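Local coordinates for protein tryptophan--tRNA ligase (Campylobacter jejuni subsp. jejuni, PDB 3TZL) that probably attaches tryptophan to tRNA(Trp) at the expense of ATP, acting as a homodimeric class I aminoacyl-tRNA synthetase, at residues G14-H17 with I18-F22; K192-K195 with S196-N199; N232-I235 with F236-A239. All coordinates share one frame; numbering follows the deposited sequence.

Contact 1 of 3, residues G14-H17 with I18-F22; sequences GDLH and IGNYF. With ADP (adenosine-5'-diphosphate), chain I; PO4 (phosphate ion), chain K.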
loop_
_atom_site.group_PDB
_atom_site.type_symbol
_atom_site.label_atom_id
_atom_site.label_comp_id
_atom_site.label_asym_id
_atom_site.label_seq_id
_atom_site.Cartn_x
_atom_site.Cartn_y
_atom_site.Cartn_z
ATOM N N GLY B 14 11.596 -17.254 -14.523
ATOM C CA GLY B 14 12.537 -17.963 -15.368
ATOM C C GLY B 14 12.245 -17.786 -16.850
ATOM O O GLY B 14 11.686 -16.774 -17.279
ATOM N N ASP B 15 12.617 -18.784 -17.642
ATOM C CA ASP B 15 12.389 -18.720 -19.078
ATOM C C ASP B 15 11.056 -19.349 -19.446
ATOM O O ASP B 15 10.676 -20.386 -18.898
ATOM C CB ASP B 15 13.535 -19.408 -19.805
ATOM C CG ASP B 15 14.875 -18.816 -19.433
ATOM O OD1 ASP B 15 14.968 -17.567 -19.399
ATOM O OD2 ASP B 15 15.817 -19.592 -19.147
ATOM N N LEU B 16 10.335 -18.701 -20.356
ATOM C CA LEU B 16 9.094 -19.258 -20.893
ATOM C C LEU B 16 9.354 -20.475 -21.795
ATOM O O LEU B 16 10.214 -20.426 -22.669
ATOM C CB LEU B 16 8.349 -18.199 -21.684
ATOM C CG LEU B 16 7.669 -17.106 -20.870
ATOM C CD1 LEU B 16 7.110 -16.086 -21.816
ATOM C CD2 LEU B 16 6.569 -17.698 -19.986
ATOM N N HIS B 17 8.616 -21.558 -21.571
ATOM C CA HIS B 17 8.778 -22.764 -22.381
ATOM C C HIS B 17 7.507 -23.125 -23.149
ATOM O O HIS B 17 6.448 -22.549 -22.919
ATOM C CB HIS B 17 9.286 -23.945 -21.535
ATOM C CG HIS B 17 8.455 -24.241 -20.324
ATOM N ND1 HIS B 17 7.217 -24.839 -20.398
ATOM C CD2 HIS B 17 8.704 -24.043 -19.006
ATOM C CE1 HIS B 17 6.729 -24.986 -19.177
ATOM N NE2 HIS B 17 7.611 -24.509 -18.316
ATOM N N ILE B 18 7.600 -24.075 -24.072
ATOM C CA ILE B 18 6.439 -24.385 -24.913
ATOM C C ILE B 18 5.251 -24.932 -24.119
ATOM O O ILE B 18 4.138 -24.997 -24.632
ATOM C CB ILE B 18 6.801 -25.308 -26.081
ATOM C CG1 ILE B 18 7.359 -26.637 -25.574
ATOM C CG2 ILE B 18 7.812 -24.617 -27.005
ATOM C CD1 ILE B 18 7.523 -27.695 -26.708
ATOM N N GLY B 19 5.492 -25.310 -22.866
ATOM C CA GLY B 19 4.425 -25.730 -21.977
ATOM C C GLY B 19 3.577 -24.549 -21.516
ATOM O O GLY B 19 2.353 -24.631 -21.469
ATOM N N ASN B 20 4.233 -23.448 -21.168
ATOM C CA ASN B 20 3.523 -22.208 -20.867
ATOM C C ASN B 20 2.727 -21.761 -22.077
ATOM O O ASN B 20 1.602 -21.288 -21.951
ATOM C CB ASN B 20 4.503 -21.103 -20.463
ATOM C CG ASN B 20 5.334 -21.480 -19.260
ATOM O OD1 ASN B 20 6.557 -21.560 -19.344
ATOM N ND2 ASN B 20 4.674 -21.718 -18.126
ATOM N N TYR B 21 3.316 -21.922 -23.256
ATOM C CA TYR B 21 2.667 -21.465 -24.473
ATOM C C TYR B 21 1.423 -22.261 -24.811
ATOM O O TYR B 21 0.329 -21.708 -24.908
ATOM C CB TYR B 21 3.619 -21.482 -25.664
ATOM C CG TYR B 21 2.932 -20.980 -26.907
ATOM C CD1 TYR B 21 2.517 -19.661 -26.991
ATOM C CD2 TYR B 21 2.666 -21.818 -27.965
ATOM C CE1 TYR B 21 1.867 -19.182 -28.095
ATOM C CE2 TYR B 21 2.014 -21.344 -29.094
ATOM C CZ TYR B 21 1.617 -20.019 -29.145
ATOM O OH TYR B 21 0.970 -19.518 -30.245
ATOM N N PHE B 22 1.589 -23.562 -25.010
ATOM C CA PHE B 22 0.474 -24.384 -25.459
ATOM C C PHE B 22 -0.477 -24.701 -24.317
ATOM O O PHE B 22 -1.618 -25.101 -24.546
ATOM C CB PHE B 22 0.974 -25.676 -26.128
ATOM C CG PHE B 22 1.650 -25.445 -27.458
ATOM C CD1 PHE B 22 0.903 -25.122 -28.580
ATOM C CD2 PHE B 22 3.032 -25.535 -27.578
ATOM C CE1 PHE B 22 1.523 -24.892 -29.808
ATOM C CE2 PHE B 22 3.657 -25.314 -28.798
ATOM C CZ PHE B 22 2.903 -24.989 -29.913
HETATM P PB ADP I . 6.682 -24.544 -14.148
HETATM O O1B ADP I . 7.624 -24.859 -15.277
HETATM O O2B ADP I . 7.166 -23.436 -13.245
HETATM O O3B ADP I . 6.136 -25.738 -13.391
HETATM P PA ADP I . 4.734 -22.527 -14.513
HETATM O O1A ADP I . 5.486 -21.426 -15.218
HETATM O O2A ADP I . 4.568 -22.456 -13.010
HETATM O O3A ADP I . 5.430 -23.928 -14.941
HETATM O "O5'" ADP I . 3.269 -22.646 -15.182
HETATM C "C5'" ADP I . 2.525 -21.480 -15.539
HETATM C "C4'" ADP I . 1.312 -21.878 -16.376
HETATM O "O4'" ADP I . 1.715 -22.549 -17.573
HETATM C "C3'" ADP I . 0.400 -22.821 -15.612
HETATM O "O3'" ADP I . -0.786 -22.116 -15.239
HETATM C "C2'" ADP I . 0.072 -23.952 -16.567
HETATM O "O2'" ADP I . -1.292 -23.864 -16.996
HETATM C "C1'" ADP I . 0.960 -23.749 -17.779
HETATM N N9 ADP I . 1.882 -24.906 -17.947
HETATM C C8 ADP I . 3.130 -25.012 -17.440
HETATM N N7 ADP I . 3.713 -26.191 -17.783
HETATM C C5 ADP I . 2.820 -26.862 -18.533
HETATM C C6 ADP I . 2.792 -28.171 -19.224
HETATM N N6 ADP I . 3.861 -29.004 -19.168
HETATM N N1 ADP I . 1.666 -28.496 -19.902
HETATM C C2 ADP I . 0.599 -27.670 -19.953
HETATM N N3 ADP I . 0.555 -26.466 -19.350
HETATM C C4 ADP I . 1.618 -26.016 -18.639
HETATM P P PO4 K . 13.653 -15.245 -12.111
HETATM O O1 PO4 K . 14.514 -14.313 -11.291
HETATM O O2 PO4 K . 13.979 -15.021 -13.573
HETATM O O3 PO4 K . 13.964 -16.675 -11.728
HETATM O O4 PO4 K . 12.193 -14.962 -11.831
HETATM O O HOH W 1 8.319 -20.530 -17.452
#
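His17 and Asn20 form a capping box at the start of helix 18-30, within the predicted HIGH region that marks class I aminoacyl-tRNA synthetases. The evidence is reciprocal. The side-chain carboxamide of Asn20 reaches back to the chain before the helix, and Asn20 OD1 accepts from His17 N at 3.0 Å through a lone pair in the carbonyl plane, with an N-H...O angle of 179°. In return His17 ND1 accepts from Gly19 N, also at 3.0 Å but weakly, since that N-H is poorly aimed. His17 CG sits between its own backbone N and carbonyl carbon (chi1 54°), which folds the imidazole back over the first helical residues. The two side chains run roughly perpendicular, yet their flat groups are tilted by just 35°. Asn20 OD1 lies over the ring centre, 3.2 Å above the imidazole plane of His17, while Gly19 N and the beta phosphate of ADP come in at the ring edge. His17 NE2 donates a hydrogen bond to ADP O1B at 3.1 Å, giving the ring a polar partner at each nitrogen, the weak one at ND1, which together should restrain its rotation. Asn20 is held likewise: with OD1 tied to the backbone, ND2 turns to the nucleotide and donates both to O1A and to the ribose O4'. A water lies 2.8 Å from both Asp15 O and Asn20 OD1 and can bridge them. Leu16 CD2 touches Asn20 CB at 4.0 Å, the two side chains crossing at about a right angle, and the end of Leu16 continues onto Ala66 of helix 53-70. The selenium of Met193 (selenomethionine) packs against the imidazole. The first backbone bond of the helix runs from Tyr21 N to His17 O, 3.2 Å.

Contact 2 of 3, residues K192-K195 with S196-N199; sequences KMSK and SYQN. With NA (sodium ion), chain L; ADP (adenosine-5'-diphosphate), chain I.
Asn199 is hydrogen-bonded to Lys192 and Ser194 of the predicted KMSKS motif of class I synthetases, and the loop so braced meets ADP at both the adenine and the beta phosphate. In the first shell Ser196 OG binds the sodium ion at 2.3 Å, and ADP O3B binds it from the phosphate side at the same length, with O2B as a longer third ligand. Lys195 contributes twice. Its backbone N donates to ADP O1B at 2.6 Å, and its side chain, bent at its last two torsions, curls back to set NZ 2.9 Å from O2B. The sodium ion and the Lys195 ammonium probably offset the negative charge of the phosphates. At the other end of the nucleotide, Met193 O accepts from the adenine N6 at 2.8 Å, a backbone contact to the amino group, with Lys192 CG close by.

The second shell is Asn199. A chi1 of 65° tucks its carboxamide back against the peptides flanking Met193, and it pairs with both. Asn199 OD1 takes the N-H of Ser194 at 2.8 Å on an in-plane lone pair. Asn199 ND2 donates to Lys192 O at 3.0 Å; this bond is nearly straight (177°) and runs in the amide plane of the donor, although it meets the carbonyl from well above its plane. The same ND2 is also hydrogen-bonded to Asp189, which anchors the amide from outside. A type I beta turn from Lys195 to Gln198, closed by Gln198 N donating to Lys195 O, brings the chain round to this position. Just ahead of the turn, Ser194 O accepts from Tyr197 N, and Ser194 OG does so weakly. Lys192 O lies at the edge of the Tyr197 ring, near its plane, 3.2 Å from CD2.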
loop_
_atom_site.group_PDB
_atom_site.type_symbol
_atom_site.label_atom_id
_atom_site.label_comp_id
_atom_site.label_asym_id
_atom_site.label_seq_id
_atom_site.Cartn_x
_atom_site.Cartn_y
_atom_site.Cartn_z
ATOM N N LYS B 192 5.768 -34.380 -17.197
ATOM C CA LYS B 192 5.178 -33.077 -17.495
ATOM C C LYS B 192 6.264 -32.025 -17.547
ATOM O O LYS B 192 7.079 -31.938 -16.633
ATOM C CB LYS B 192 4.149 -32.699 -16.433
ATOM C CG LYS B 192 3.772 -31.227 -16.414
ATOM C CD LYS B 192 2.724 -30.927 -15.342
ATOM C CE LYS B 192 2.311 -29.457 -15.370
ATOM N NZ LYS B 192 0.914 -29.269 -14.889
HETATM N N MSE B 193 6.300 -31.252 -18.632
HETATM C CA MSE B 193 7.304 -30.202 -18.776
HETATM C C MSE B 193 7.130 -29.163 -17.680
HETATM O O MSE B 193 6.031 -28.649 -17.474
HETATM C CB MSE B 193 7.209 -29.526 -20.148
HETATM C CG MSE B 193 8.316 -28.531 -20.425
HETATM SE SE MSE B 193 8.243 -27.705 -22.216
HETATM C CE MSE B 193 8.574 -29.306 -23.305
ATOM N N SER B 194 8.218 -28.874 -16.978
ATOM C CA SER B 194 8.228 -27.813 -15.973
ATOM C C SER B 194 9.663 -27.397 -15.667
ATOM O O SER B 194 10.600 -28.172 -15.878
ATOM C CB SER B 194 7.534 -28.254 -14.684
ATOM O OG SER B 194 8.430 -28.964 -13.854
ATOM N N LYS B 195 9.826 -26.172 -15.172
ATOM C CA LYS B 195 11.151 -25.635 -14.863
ATOM C C LYS B 195 11.824 -26.409 -13.733
ATOM O O LYS B 195 13.042 -26.607 -13.749
ATOM C CB LYS B 195 11.072 -24.141 -14.509
ATOM C CG LYS B 195 10.549 -23.260 -15.633
ATOM C CD LYS B 195 10.779 -21.794 -15.342
ATOM C CE LYS B 195 9.889 -21.305 -14.217
ATOM N NZ LYS B 195 8.477 -21.260 -14.662
ATOM N N SER B 196 11.025 -26.844 -12.761
ATOM C CA SER B 196 11.533 -27.570 -11.596
ATOM C C SER B 196 12.271 -28.839 -12.026
ATOM O O SER B 196 13.270 -29.237 -11.413
ATOM C CB SER B 196 10.377 -27.930 -10.659
ATOM O OG SER B 196 9.391 -26.905 -10.644
ATOM N N TYR B 197 11.775 -29.450 -13.100
ATOM C CA TYR B 197 12.309 -30.706 -13.613
ATOM C C TYR B 197 13.500 -30.522 -14.545
ATOM O O TYR B 197 14.215 -31.483 -14.829
ATOM C CB TYR B 197 11.215 -31.464 -14.360
ATOM C CG TYR B 197 10.151 -32.065 -13.473
ATOM C CD1 TYR B 197 10.457 -32.529 -12.199
ATOM C CD2 TYR B 197 8.840 -32.181 -13.915
ATOM C CE1 TYR B 197 9.484 -33.088 -11.388
ATOM C CE2 TYR B 197 7.859 -32.736 -13.113
ATOM C CZ TYR B 197 8.186 -33.188 -11.850
ATOM O OH TYR B 197 7.210 -33.741 -11.052
ATOM N N GLN B 198 13.697 -29.296 -15.023
ATOM C CA GLN B 198 14.724 -28.997 -16.022
ATOM C C GLN B 198 14.541 -29.867 -17.265
ATOM O O GLN B 198 15.504 -30.395 -17.838
ATOM C CB GLN B 198 16.129 -29.168 -15.435
ATOM C CG GLN B 198 16.371 -28.373 -14.152
ATOM C CD GLN B 198 17.672 -28.758 -13.470
ATOM O OE1 GLN B 198 17.793 -29.846 -12.906
ATOM N NE2 GLN B 198 18.656 -27.870 -13.530
ATOM N N ASN B 199 13.288 -30.018 -17.674
ATOM C CA ASN B 199 12.966 -30.833 -18.827
ATOM C C ASN B 199 12.291 -30.000 -19.918
ATOM O O ASN B 199 11.492 -30.521 -20.699
ATOM C CB ASN B 199 12.069 -32.004 -18.403
ATOM C CG ASN B 199 10.710 -31.551 -17.893
ATOM O OD1 ASN B 199 10.434 -30.352 -17.769
ATOM N ND2 ASN B 199 9.844 -32.516 -17.607
HETATM NA NA NA L . 7.730 -25.761 -11.695
HETATM P PB ADP I . 6.682 -24.544 -14.148
HETATM O O1B ADP I . 7.624 -24.859 -15.277
HETATM O O2B ADP I . 7.166 -23.436 -13.245
HETATM O O3B ADP I . 6.136 -25.738 -13.391
HETATM P PA ADP I . 4.734 -22.527 -14.513
HETATM O O1A ADP I . 5.486 -21.426 -15.218
HETATM O O2A ADP I . 4.568 -22.456 -13.010
HETATM O O3A ADP I . 5.430 -23.928 -14.941
HETATM O "O5'" ADP I . 3.269 -22.646 -15.182
HETATM C "C5'" ADP I . 2.525 -21.480 -15.539
HETATM C "C4'" ADP I . 1.312 -21.878 -16.376
HETATM O "O4'" ADP I . 1.715 -22.549 -17.573
HETATM C "C3'" ADP I . 0.400 -22.821 -15.612
HETATM O "O3'" ADP I . -0.786 -22.116 -15.239
HETATM C "C2'" ADP I . 0.072 -23.952 -16.567
HETATM O "O2'" ADP I . -1.292 -23.864 -16.996
HETATM C "C1'" ADP I . 0.960 -23.749 -17.779
HETATM N N9 ADP I . 1.882 -24.906 -17.947
HETATM C C8 ADP I . 3.130 -25.012 -17.440
HETATM N N7 ADP I . 3.713 -26.191 -17.783
HETATM C C5 ADP I . 2.820 -26.862 -18.533
HETATM C C6 ADP I . 2.792 -28.171 -19.224
HETATM N N6 ADP I . 3.861 -29.004 -19.168
HETATM N N1 ADP I . 1.666 -28.496 -19.902
HETATM C C2 ADP I . 0.599 -27.670 -19.953
HETATM N N3 ADP I . 0.555 -26.466 -19.350
HETATM C C4 ADP I . 1.618 -26.016 -18.639
#

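Contact 3 of 3, residues N232-I235 with F236-A239; sequences NCNI and FKIA
Ile235 O and Cys233 O receive the shortest bonds of this helix start, from Ala239 N at 2.8 Å and Lys237 N at 2.9 Å; between them Ile238 N donates to Asn234 O at 3.0 Å. These i to i+4 bonds define the first turn of helix 234-239. Cys233 is its N-cap. With SG anti to the backbone N (chi1 -178°), the sulfur faces Phe236 N and accepts from it at 3.6 Å, a long but straight bond at 166°. Lys237 lays its chain back along the turn, CG resting 3.2 Å from Cys233 O. The chain bends at its last torsion, bringing NZ close to Asn232 CA and into a hydrogen bond with Glu231 O just upstream. Cys233 CB and Phe236 CB make an apolar pair at 4.1 Å. Separately, Ile238 CG1 comes within 3.1 Å of Asn234 O. Phe236 and Ala239 pack on Leu251 of helix 245-257, whose Tyr255 meets the Phe236 ring edge-to-face, while Ile235 reaches Tyr262 and Leu269 of helix 262-276, and Asn234 and Ile238 touch the loop at Val186.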
loop_
_atom_site.group_PDB
_atom_site.type_symbol
_atom_site.label_atom_id
_atom_site.label_comp_id
_atom_site.label_asym_id
_atom_site.label_seq_id
_atom_site.Cartn_x
_atom_site.Cartn_y
_atom_site.Cartn_z
ATOM N N ASN B 232 4.698 -43.777 -28.525
ATOM C CA ASN B 232 5.487 -43.686 -27.292
ATOM C C ASN B 232 6.648 -42.696 -27.369
ATOM O O ASN B 232 7.385 -42.510 -26.394
ATOM C CB ASN B 232 6.028 -45.060 -26.888
ATOM C CG ASN B 232 4.939 -45.999 -26.421
ATOM O OD1 ASN B 232 3.885 -45.563 -25.955
ATOM N ND2 ASN B 232 5.188 -47.300 -26.539
ATOM N N CYS B 233 6.808 -42.066 -28.528
ATOM C CA CYS B 233 7.956 -41.205 -28.771
ATOM C C CYS B 233 7.688 -39.773 -28.319
ATOM O O CYS B 233 6.694 -39.160 -28.710
ATOM C CB CYS B 233 8.334 -41.245 -30.250
ATOM S SG CYS B 233 9.779 -40.264 -30.695
ATOM N N ASN B 234 8.583 -39.246 -27.492
ATOM C CA ASN B 234 8.458 -37.886 -27.003
ATOM C C ASN B 234 8.796 -36.857 -28.066
ATOM O O ASN B 234 8.324 -35.723 -28.007
ATOM C CB ASN B 234 9.319 -37.676 -25.758
ATOM C CG ASN B 234 8.878 -38.547 -24.601
ATOM O OD1 ASN B 234 7.683 -38.783 -24.409
ATOM N ND2 ASN B 234 9.839 -39.050 -23.838
ATOM N N ILE B 235 9.622 -37.237 -29.034
ATOM C CA ILE B 235 9.869 -36.345 -30.154
ATOM C C ILE B 235 8.534 -36.161 -30.869
ATOM O O ILE B 235 8.078 -35.049 -31.091
ATOM C CB ILE B 235 10.896 -36.916 -31.151
ATOM C CG1 ILE B 235 12.163 -37.378 -30.437
ATOM C CG2 ILE B 235 11.243 -35.883 -32.202
ATOM C CD1 ILE B 235 13.078 -38.181 -31.334
ATOM N N PHE B 236 7.890 -37.268 -31.205
ATOM C CA PHE B 236 6.625 -37.179 -31.915
ATOM C C PHE B 236 5.578 -36.416 -31.102
ATOM O O PHE B 236 4.945 -35.505 -31.626
ATOM C CB PHE B 236 6.101 -38.552 -32.307
ATOM C CG PHE B 236 4.879 -38.497 -33.171
ATOM C CD1 PHE B 236 4.997 -38.425 -34.553
ATOM C CD2 PHE B 236 3.612 -38.510 -32.607
ATOM C CE1 PHE B 236 3.873 -38.368 -35.354
ATOM C CE2 PHE B 236 2.486 -38.456 -33.403
ATOM C CZ PHE B 236 2.614 -38.382 -34.777
ATOM N N LYS B 237 5.417 -36.778 -29.830
ATOM C CA LYS B 237 4.449 -36.119 -28.957
ATOM C C LYS B 237 4.657 -34.603 -28.915
ATOM O O LYS B 237 3.692 -33.840 -28.906
ATOM C CB LYS B 237 4.524 -36.677 -27.540
ATOM C CG LYS B 237 4.023 -38.095 -27.381
ATOM C CD LYS B 237 4.173 -38.547 -25.931
ATOM C CE LYS B 237 3.372 -39.810 -25.641
ATOM N NZ LYS B 237 3.709 -40.931 -26.565
ATOM N N ILE B 238 5.914 -34.171 -28.885
ATOM C CA ILE B 238 6.220 -32.747 -28.902
ATOM C C ILE B 238 6.052 -32.127 -30.299
ATOM O O ILE B 238 5.587 -30.995 -30.429
ATOM C CB ILE B 238 7.631 -32.464 -28.358
ATOM C CG1 ILE B 238 7.718 -32.866 -26.884
ATOM C CG2 ILE B 238 7.990 -30.979 -28.493
ATOM C CD1 ILE B 238 9.129 -32.882 -26.370
ATOM N N ALA B 239 6.408 -32.871 -31.339
ATOM C CA ALA B 239 6.239 -32.378 -32.705
ATOM C C ALA B 239 4.770 -32.092 -33.031
ATOM O O ALA B 239 4.474 -31.146 -33.761
ATOM C CB ALA B 239 6.821 -33.352 -33.707
#

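Overall arrangement
The three contacts follow one another along the chain with no nesting or crossing, and each spans a single unbroken stretch, closing just a local turn. Contact 1 turns the chain from the loop after strand 5-10 into helix 18-30. Contact 2 lies in the long loop between strand 175-177 and helix 207-215, its centre about 10 Å from that of contact 1, and both touch ADP. Met193 SE packs on Ile18 CG1 at 3.6 Å, consistent with the two contacts lining one nucleotide pocket. Contact 3, opening helix 234-239, does not touch contact 2 but reaches contact 1 through Ile238 CG2 and Ile18 CD1, at 3.8 Å, joining that short helix to helix 18-30.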